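PDB 1YC9: multidrug resistance protein from Vibrio cholerae, which probably exports toxic compounds as the outer-membrane channel of a multidrug efflux system, with a possible role in resistance to puromycin, acriflavine and tetraphenylarsonium. Local coordinates for residues E211-Q214 with L215-A219; P228-A231 with A232-E236; A273-V276 with G277-Q280; A336-Q339 with E340-Q344. The protein carries 1 engineered substitution. All coordinates share one frame; numbering follows the deposited sequence.

Contact 1 of 4, residues E211-Q214 with L215-A219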
loop_
_atom_site.group_PDB
_atom_site.type_symbol
_atom_site.label_atom_id
_atom_site.label_comp_id
_atom_site.label_asym_id
_atom_site.label_seq_id
_atom_site.Cartn_x
_atom_site.Cartn_y
_atom_site.Cartn_z
ATOM N N GLU A 211 13.260 10.852 25.029
ATOM C CA GLU A 211 12.775 11.306 23.746
ATOM C C GLU A 211 11.747 10.327 23.191
ATOM O O GLU A 211 10.664 10.761 22.829
ATOM C CB GLU A 211 13.899 11.498 22.755
ATOM C CG GLU A 211 13.446 12.055 21.418
ATOM C CD GLU A 211 14.585 12.257 20.405
ATOM O OE1 GLU A 211 15.801 12.328 20.779
ATOM O OE2 GLU A 211 14.263 12.355 19.209
ATOM N N SER A 212 12.105 9.051 23.101
ATOM C CA SER A 212 11.175 8.006 22.635
ATOM C C SER A 212 9.856 8.007 23.395
ATOM O O SER A 212 8.781 7.851 22.801
ATOM C CB SER A 212 11.817 6.633 22.724
ATOM O OG SER A 212 12.986 6.561 21.945
ATOM N N ILE A 213 9.914 8.187 24.704
ATOM C CA ILE A 213 8.691 8.255 25.513
ATOM C C ILE A 213 7.811 9.377 25.018
ATOM O O ILE A 213 6.591 9.196 24.832
ATOM C CB ILE A 213 9.005 8.394 27.028
ATOM C CG1 ILE A 213 9.496 7.071 27.580
ATOM C CG2 ILE A 213 7.766 8.908 27.807
ATOM C CD1 ILE A 213 10.061 7.068 29.039
ATOM N N GLN A 214 8.403 10.552 24.809
ATOM C CA GLN A 214 7.618 11.675 24.356
ATOM C C GLN A 214 7.078 11.479 22.937
ATOM O O GLN A 214 5.930 11.808 22.684
ATOM C CB GLN A 214 8.373 12.998 24.452
ATOM C CG GLN A 214 7.552 14.193 23.998
ATOM C CD GLN A 214 6.326 14.475 24.881
ATOM O OE1 GLN A 214 5.188 14.597 24.366
ATOM N NE2 GLN A 214 6.535 14.521 26.203
ATOM N N LEU A 215 7.892 10.914 22.045
ATOM C CA LEU A 215 7.435 10.555 20.731
ATOM C C LEU A 215 6.289 9.565 20.777
ATOM O O LEU A 215 5.334 9.679 20.016
ATOM C CB LEU A 215 8.574 9.941 19.907
ATOM C CG LEU A 215 9.705 10.904 19.549
ATOM C CD1 LEU A 215 10.792 10.150 18.832
ATOM C CD2 LEU A 215 9.200 12.136 18.722
ATOM N N GLN A 216 6.375 8.617 21.678
ATOM C CA GLN A 216 5.319 7.631 21.815
ATOM C C GLN A 216 4.019 8.244 22.359
ATOM O O GLN A 216 2.925 7.901 21.922
ATOM C CB GLN A 216 5.761 6.511 22.705
ATOM C CG GLN A 216 4.848 5.296 22.546
ATOM C CD GLN A 216 5.002 4.577 21.189
ATOM O OE1 GLN A 216 4.199 3.750 20.887
ATOM N NE2 GLN A 216 6.023 4.906 20.396
ATOM N N LYS A 217 4.131 9.209 23.251
ATOM C CA LYS A 217 2.953 9.974 23.685
ATOM C C LYS A 217 2.315 10.787 22.552
ATOM O O LYS A 217 1.087 10.863 22.450
ATOM C CB LYS A 217 3.282 10.931 24.818
ATOM C CG LYS A 217 3.617 10.235 26.114
ATOM C CD LYS A 217 4.171 11.252 27.123
ATOM C CE LYS A 217 4.377 10.551 28.462
ATOM N NZ LYS A 217 4.775 11.459 29.537
ATOM N N ASN A 218 3.155 11.398 21.724
ATOM C CA ASN A 218 2.690 12.086 20.556
ATOM C C ASN A 218 1.892 11.096 19.675
ATOM O O ASN A 218 0.828 11.460 19.169
ATOM C CB ASN A 218 3.824 12.701 19.750
ATOM C CG ASN A 218 4.564 13.830 20.490
ATOM O OD1 ASN A 218 4.140 14.282 21.556
ATOM N ND2 ASN A 218 5.666 14.241 19.940
ATOM N N ALA A 219 2.393 9.877 19.507
ATOM C CA ALA A 219 1.769 8.922 18.599
ATOM C C ALA A 219 0.398 8.490 19.150
ATOM O O ALA A 219 -0.584 8.353 18.390
ATOM C CB ALA A 219 2.660 7.719 18.354
#

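Contact 2 of 4, residues P228-A231 with A232-E236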
loop_
_atom_site.group_PDB
_atom_site.type_symbol
_atom_site.label_atom_id
_atom_site.label_comp_id
_atom_site.label_asym_id
_atom_site.label_seq_id
_atom_site.Cartn_x
_atom_site.Cartn_y
_atom_site.Cartn_z
ATOM N N PRO A 228 -1.392 17.249 19.654
ATOM C CA PRO A 228 -0.350 16.946 20.629
ATOM C C PRO A 228 -0.503 17.464 22.048
ATOM O O PRO A 228 0.292 17.007 22.872
ATOM C CB PRO A 228 0.912 17.476 19.943
ATOM C CG PRO A 228 0.451 18.518 19.034
ATOM C CD PRO A 228 -0.893 18.080 18.551
ATOM N N ASP A 229 -1.493 18.314 22.370
ATOM C CA ASP A 229 -1.849 18.660 23.766
ATOM C C ASP A 229 -2.426 17.509 24.609
ATOM O O ASP A 229 -2.338 17.506 25.838
ATOM C CB ASP A 229 -2.917 19.764 23.777
ATOM C CG ASP A 229 -2.324 21.161 23.695
ATOM O OD1 ASP A 229 -1.418 21.389 22.858
ATOM O OD2 ASP A 229 -2.716 22.093 24.432
ATOM N N ARG A 230 -3.086 16.568 23.959
ATOM C CA ARG A 230 -3.493 15.341 24.609
ATOM C C ARG A 230 -2.299 14.533 25.131
ATOM O O ARG A 230 -2.426 13.748 26.100
ATOM C CB ARG A 230 -4.312 14.489 23.629
ATOM C CG ARG A 230 -4.805 13.181 24.166
ATOM C CD ARG A 230 -5.740 13.373 25.375
ATOM N NE ARG A 230 -6.247 12.149 25.956
ATOM C CZ ARG A 230 -5.666 11.459 26.921
ATOM N NH1 ARG A 230 -6.281 10.391 27.408
ATOM N NH2 ARG A 230 -4.485 11.811 27.406
ATOM N N ALA A 231 -1.167 14.656 24.462
ATOM C CA ALA A 231 0.015 13.895 24.850
ATOM C C ALA A 231 0.568 14.343 26.222
ATOM O O ALA A 231 1.192 13.541 26.942
ATOM C CB ALA A 231 1.079 14.021 23.773
ATOM N N ALA A 232 0.277 15.601 26.581
ATOM C CA ALA A 232 0.805 16.254 27.791
ATOM C C ALA A 232 0.223 15.696 29.044
ATOM O O ALA A 232 0.800 15.843 30.124
ATOM C CB ALA A 232 0.529 17.772 27.743
ATOM N N SER A 233 -0.924 15.056 28.924
ATOM C CA SER A 233 -1.572 14.474 30.074
ATOM C C SER A 233 -1.414 12.957 30.074
ATOM O O SER A 233 -2.006 12.277 30.880
ATOM C CB SER A 233 -3.034 14.905 30.124
ATOM O OG SER A 233 -3.762 14.373 29.040
ATOM N N ILE A 234 -0.608 12.403 29.181
ATOM C CA ILE A 234 -0.360 10.968 29.242
ATOM C C ILE A 234 0.748 10.656 30.232
ATOM O O ILE A 234 1.836 11.204 30.132
ATOM C CB ILE A 234 -0.009 10.360 27.862
ATOM C CG1 ILE A 234 -1.150 10.606 26.885
ATOM C CG2 ILE A 234 0.276 8.872 28.040
ATOM C CD1 ILE A 234 -0.868 10.120 25.416
ATOM N N GLU A 235 0.459 9.754 31.164
ATOM C CA GLU A 235 1.393 9.369 32.224
ATOM C C GLU A 235 1.839 7.917 32.070
ATOM O O GLU A 235 1.392 7.191 31.175
ATOM C CB GLU A 235 0.712 9.623 33.569
ATOM N N GLU A 236 2.769 7.513 32.928
ATOM C CA GLU A 236 3.208 6.139 33.053
ATOM C C GLU A 236 2.072 5.115 33.134
ATOM O O GLU A 236 1.177 5.218 34.006
ATOM C CB GLU A 236 4.111 5.983 34.288
ATOM C CG GLU A 236 4.807 4.648 34.337
ATOM C CD GLU A 236 5.772 4.474 35.496
ATOM O OE1 GLU A 236 5.721 5.249 36.462
ATOM O OE2 GLU A 236 6.557 3.511 35.431
HETATM O O HOH W 1 3.153 13.717 29.058
#

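Contact 3 of 4, residues A273-V276 with G277-Q280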
loop_
_atom_site.group_PDB
_atom_site.type_symbol
_atom_site.label_atom_id
_atom_site.label_comp_id
_atom_site.label_asym_id
_atom_site.label_seq_id
_atom_site.Cartn_x
_atom_site.Cartn_y
_atom_site.Cartn_z
ATOM N N ALA A 273 -20.106 -14.994 -6.492
ATOM C CA ALA A 273 -20.859 -16.113 -6.981
ATOM C C ALA A 273 -22.156 -15.648 -7.622
ATOM O O ALA A 273 -22.538 -16.097 -8.680
ATOM C CB ALA A 273 -21.158 -17.119 -5.807
ATOM N N GLN A 274 -22.848 -14.727 -6.958
ATOM C CA GLN A 274 -24.099 -14.163 -7.461
ATOM C C GLN A 274 -23.859 -13.428 -8.778
ATOM O O GLN A 274 -24.708 -13.470 -9.675
ATOM C CB GLN A 274 -24.687 -13.156 -6.462
ATOM C CG GLN A 274 -25.260 -13.772 -5.123
ATOM C CD GLN A 274 -26.301 -14.843 -5.351
ATOM O OE1 GLN A 274 -26.292 -15.882 -4.704
ATOM N NE2 GLN A 274 -27.205 -14.585 -6.241
ATOM N N GLN A 275 -22.738 -12.715 -8.863
ATOM C CA GLN A 275 -22.369 -12.001 -10.081
ATOM C C GLN A 275 -22.105 -12.959 -11.269
ATOM O O GLN A 275 -22.330 -12.579 -12.426
ATOM C CB GLN A 275 -21.219 -11.027 -9.833
ATOM C CG GLN A 275 -21.608 -9.931 -8.870
ATOM C CD GLN A 275 -20.469 -9.098 -8.313
ATOM O OE1 GLN A 275 -20.724 -8.008 -7.782
ATOM N NE2 GLN A 275 -19.249 -9.602 -8.360
ATOM N N VAL A 276 -21.660 -14.172 -10.990
ATOM C CA VAL A 276 -21.525 -15.199 -12.002
ATOM C C VAL A 276 -22.926 -15.527 -12.478
ATOM O O VAL A 276 -23.172 -15.677 -13.684
ATOM C CB VAL A 276 -20.757 -16.466 -11.499
ATOM C CG1 VAL A 276 -20.853 -17.597 -12.481
ATOM C CG2 VAL A 276 -19.333 -16.139 -11.197
ATOM N N GLY A 277 -23.873 -15.662 -11.528
ATOM C CA GLY A 277 -25.233 -15.888 -11.919
ATOM C C GLY A 277 -25.828 -14.799 -12.799
ATOM O O GLY A 277 -26.558 -15.111 -13.722
ATOM N N ILE A 278 -25.579 -13.548 -12.469
ATOM C CA ILE A 278 -26.039 -12.437 -13.257
ATOM C C ILE A 278 -25.520 -12.608 -14.681
ATOM O O ILE A 278 -26.259 -12.387 -15.650
ATOM C CB ILE A 278 -25.534 -11.120 -12.690
ATOM C CG1 ILE A 278 -26.237 -10.786 -11.321
ATOM C CG2 ILE A 278 -25.765 -9.968 -13.642
ATOM C CD1 ILE A 278 -25.564 -9.674 -10.582
ATOM N N ALA A 279 -24.225 -12.902 -14.804
ATOM C CA ALA A 279 -23.598 -12.979 -16.137
ATOM C C ALA A 279 -24.208 -14.114 -16.960
ATOM O O ALA A 279 -24.433 -13.999 -18.180
ATOM C CB ALA A 279 -22.079 -13.171 -16.039
ATOM N N GLN A 280 -24.476 -15.217 -16.298
ATOM C CA GLN A 280 -25.194 -16.303 -16.941
ATOM C C GLN A 280 -26.603 -15.898 -17.402
ATOM O O GLN A 280 -27.013 -16.240 -18.510
ATOM C CB GLN A 280 -25.289 -17.527 -16.012
ATOM C CG GLN A 280 -23.964 -18.288 -15.821
ATOM C CD GLN A 280 -24.027 -19.349 -14.683
ATOM O OE1 GLN A 280 -24.970 -19.362 -13.883
ATOM N NE2 GLN A 280 -22.985 -20.160 -14.582
#

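Contact 4 of 4, residues A336-Q339 with E340-Q344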
loop_
_atom_site.group_PDB
_atom_site.type_symbol
_atom_site.label_atom_id
_atom_site.label_comp_id
_atom_site.label_asym_id
_atom_site.label_seq_id
_atom_site.Cartn_x
_atom_site.Cartn_y
_atom_site.Cartn_z
ATOM N N ALA A 336 -13.837 -15.269 -13.190
ATOM C CA ALA A 336 -12.538 -14.890 -12.700
ATOM C C ALA A 336 -12.633 -14.131 -11.362
ATOM O O ALA A 336 -11.850 -14.367 -10.456
ATOM C CB ALA A 336 -11.854 -14.062 -13.679
ATOM N N ARG A 337 -13.577 -13.225 -11.269
ATOM C CA ARG A 337 -13.758 -12.490 -10.026
ATOM C C ARG A 337 -14.165 -13.466 -8.911
ATOM O O ARG A 337 -13.654 -13.330 -7.789
ATOM C CB ARG A 337 -14.780 -11.356 -10.184
ATOM C CG ARG A 337 -15.197 -10.725 -8.880
ATOM C CD ARG A 337 -14.053 -10.109 -8.046
ATOM N NE ARG A 337 -14.503 -9.808 -6.681
ATOM C CZ ARG A 337 -13.780 -9.963 -5.548
ATOM N NH1 ARG A 337 -12.490 -10.317 -5.564
ATOM N NH2 ARG A 337 -14.343 -9.625 -4.368
ATOM N N TYR A 338 -15.041 -14.426 -9.203
ATOM C CA TYR A 338 -15.405 -15.447 -8.200
ATOM C C TYR A 338 -14.215 -16.237 -7.726
ATOM O O TYR A 338 -14.013 -16.461 -6.537
ATOM C CB TYR A 338 -16.468 -16.381 -8.722
ATOM C CG TYR A 338 -16.783 -17.485 -7.785
ATOM C CD1 TYR A 338 -16.474 -18.780 -8.100
ATOM C CD2 TYR A 338 -17.384 -17.223 -6.546
ATOM C CE1 TYR A 338 -16.740 -19.804 -7.247
ATOM C CE2 TYR A 338 -17.635 -18.250 -5.672
ATOM C CZ TYR A 338 -17.328 -19.539 -6.024
ATOM O OH TYR A 338 -17.588 -20.582 -5.161
ATOM N N GLN A 339 -13.406 -16.681 -8.682
ATOM C CA GLN A 339 -12.219 -17.447 -8.374
ATOM C C GLN A 339 -11.240 -16.643 -7.526
ATOM O O GLN A 339 -10.659 -17.189 -6.578
ATOM C CB GLN A 339 -11.593 -17.948 -9.695
ATOM C CG GLN A 339 -12.430 -19.010 -10.347
ATOM C CD GLN A 339 -11.905 -19.449 -11.729
ATOM O OE1 GLN A 339 -11.135 -20.408 -11.834
ATOM N NE2 GLN A 339 -12.374 -18.814 -12.756
ATOM N N GLU A 340 -11.051 -15.369 -7.858
ATOM C CA GLU A 340 -10.241 -14.477 -7.111
ATOM C C GLU A 340 -10.770 -14.349 -5.676
ATOM O O GLU A 340 -9.999 -14.418 -4.715
ATOM C CB GLU A 340 -10.247 -13.122 -7.735
ATOM C CG GLU A 340 -9.416 -12.122 -6.982
ATOM C CD GLU A 340 -9.527 -10.751 -7.548
ATOM O OE1 GLU A 340 -10.681 -10.260 -7.736
ATOM O OE2 GLU A 340 -8.471 -10.167 -7.790
ATOM N N ALA A 341 -12.070 -14.134 -5.566
ATOM C CA ALA A 341 -12.684 -13.943 -4.236
ATOM C C ALA A 341 -12.556 -15.193 -3.354
ATOM O O ALA A 341 -12.330 -15.081 -2.121
ATOM C CB ALA A 341 -14.121 -13.504 -4.391
ATOM N N VAL A 342 -12.651 -16.375 -3.949
ATOM C CA VAL A 342 -12.496 -17.639 -3.223
ATOM C C VAL A 342 -11.035 -17.759 -2.767
ATOM O O VAL A 342 -10.748 -18.188 -1.644
ATOM C CB VAL A 342 -12.915 -18.845 -4.078
ATOM C CG1 VAL A 342 -12.443 -20.164 -3.516
ATOM C CG2 VAL A 342 -14.384 -18.865 -4.284
ATOM N N ALA A 343 -10.118 -17.371 -3.647
ATOM C CA ALA A 343 -8.710 -17.450 -3.324
ATOM C C ALA A 343 -8.402 -16.462 -2.221
ATOM O O ALA A 343 -7.604 -16.773 -1.316
ATOM C CB ALA A 343 -7.833 -17.162 -4.561
ATOM N N GLN A 344 -9.021 -15.279 -2.294
ATOM C CA GLN A 344 -8.870 -14.277 -1.265
ATOM C C GLN A 344 -9.365 -14.793 0.095
ATOM O O GLN A 344 -8.701 -14.566 1.116
ATOM C CB GLN A 344 -9.516 -12.961 -1.635
ATOM C CG GLN A 344 -8.718 -12.155 -2.649
ATOM C CD GLN A 344 -9.505 -10.979 -3.228
ATOM O OE1 GLN A 344 -10.726 -11.070 -3.392
ATOM N NE2 GLN A 344 -8.799 -9.899 -3.603
HETATM O O HOH W 2 -12.734 -10.510 -1.520
#

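Contact 1 of 4, residues E211-Q214 with L215-A219
Leu215 leans back on Glu211, and Lys217 on Ile213, each pair one helical turn apart in the long helix 189-223, part of the helical barrel that marks the outer membrane factor family. The example illustrates how a single helix can serve two interfaces while its own turns stay regular. The four backbone bonds across the junction all run from residue i+4 to residue i; that from Leu215 N to Glu211 O, 2.9 Å long, is nearly straight at 169°.

The tight part lies where the helix is buried. On one flank Ile213 packs against Leu157 and Tyr158 of helix 117-183. Lys217 runs beside it in the same direction: with CG placed beside the backbone N (chi1 -68°) and the rest extended, its chain passes Ile213 O, 3.4 Å from CG, and then sets CE 3.8 Å from Ile213 CG2. That course carries NZ to the hydroxyl of Tyr158. Another flank meets the second subunit. There Asn218 ND2 bonds to Asp358 and Thr361, and the Glu211 carboxylate is gripped by Arg369, Arg421 and Ser362, all of that subunit; the two arginines would probably stabilise its negative charge.

Looser is the side of Ser212, which is partly exposed. Its CB turns away from the following residues, and OG bonds backward to Gly208 O. Within the helix itself, beside the second subunit, Glu211 and Leu215 touch only lightly: they run alongside each other, Leu215 CG rests 3.4 Å from Glu211 O, and CD1 comes within 4.1 Å of Glu211 OE2.

Contact 2 of 4, residues P228-A231 with A232-E236
Ile234 folds back over Arg230 and Ala231, and its side chain can be followed atom by atom as a worked case of how a residue closing a turn covers that turn. CB lies 3.5 Å from Ala231 O. With CG1 held beside the backbone N (chi1 -59°), the branch heads back along the chain: CG1 sits 3.5 Å from Arg230 O and 3.6 Å from Arg230 NH2, which approaches at an oblique slant. At the tip, CD1 reaches Ala231 CA at 3.9 Å. Beyond the turn, Ile234 also packs on Leu154 and Leu220, closing the loop onto helices 117-183 and 189-223.

The arginine crosses this side chain at about a right angle. Its chain bends at chi2, bringing NH2 round to the isoleucine, while NH1 is paired in a salt bridge with Glu41 of helix 33-44. Arg230 O receives two weak bonds from Ser233, one from OG and one from N. Ala231 O takes two bonds: from Ile234 N at 3.1 Å, well above the carbonyl plane, and from a water at 2.9 Å that also donates to Ile234 O.

Successive bonds thus span three residues rather than four, before the chain straightens into the connection toward helix 260-281. The last, with Ala232 and Ser233 at its corners, has the backbone angles of a type I beta turn.

Contact 3 of 4, residues A273-V276 with G277-Q280
Val276 and Gln280 cross at a slant on one side of helix 260-281, while Ile278 turns back toward Gln274 and Gln275 on another; the example shows how the first torsion sends a side chain forward to the next turn or back over the preceding one. Val276 holds CG1 on the side of its carbonyl carbon (chi1 170°), pointing along the helix toward the next turn. Gln280 comes the other way: CG lies beside its own backbone N, 3.5 Å from Val276 O, and the extended chain beyond then carries NE2 to within 3.9 Å of Val276 CG1. It is a light van der Waals touch between a methyl group and an amide nitrogen, made along the chain of a residue that is itself exposed.

Ile278 takes the same setting as Gln280 but folds back over another part of the turn: its CG1 comes within 3.5 Å of Gln274 O, and CD1 ends 4.0 Å from Gln275 CA. The aliphatic part of Gln275 runs past the same methyl group, with CG 4.3 Å from Ile278 CD1. Along the backbone, four bonds from residue i+4 to residue i hold the helix regular; the bond from Ile278 N to Gln274 O, 2.9 Å long, lies in the carbonyl plane.

These orientations divide the helix between two neighbours. Gln274 and Ile278 pack on Ala120 of helix 117-183, whereas Ala273 and Val276 meet Tyr338, and Ala279 and Gln280 meet Leu331, of helix 326-391. A regular alpha helix laid against two longer ones just before a membrane strand is the arrangement known from the TolC-like barrel.

Contact 4 of 4, residues A336-Q339 with E340-Q344
Arg337 with Glu340 and Gln344, and Tyr338 with Val342, form two local side-chain clusters, one polar and one apolar, within the long helix 326-391 of the helical barrel. The polar cluster gathers round a single nitrogen. Arg337 bends at chi2 (59°) so that its tip swings forward along the helix; NH1 then donates to Glu340 OE1 at 2.8 Å, a salt bridge, and to Gln344 OE1 at 2.9 Å. The carboxylate is met from above its plane and stands steeply, 74°, to the guanidinium. Ala341 CB lies over one guanidinium face, 3.7 Å from CZ. A water donates to Gln344 OE1 and takes a weak bond from Arg337 NH2.

In the apolar cluster, Val342 CG2 sits over one face of the Tyr338 ring, 3.5 Å from CZ, in a CH-pi contact displaced toward the rim. Ala336 and Glu340, by contrast, pack on Ala54 of the third subunit, and Gln344 on its Met51. A bound mercury ion lies about 4 Å from the Gln339 side chain.

Taken together, the chemistry implies a guanidinium fixed in rotation by two acceptors at its edge and a methyl group over its face, with its positive charge probably balanced, at least in part, by Glu340 one turn along the same helix.

Along the chain the four contacts follow in series; none nests in or crosses another, and each spans only neighbouring turns. Contact 1 lies on helix 189-223. The chain then leaves it, and contact 2 closes a turn in the loop beyond; this loop folds back so that Lys217 NZ makes a weak hydrogen bond, 3.0 Å, to Ile234 O and Ala231 packs beside Asn218. Contacts 3 and 4 lie on the opposite side of the chain's centre, contact 3 about 52 Å from contact 1 between centres. Strands 286-298 and 309-322 separate them in sequence, yet helices 260-281 and 326-391 pack side by side, the two contact centres about 13 Å apart. Contacts 1 and 4 face different neighbouring subunits.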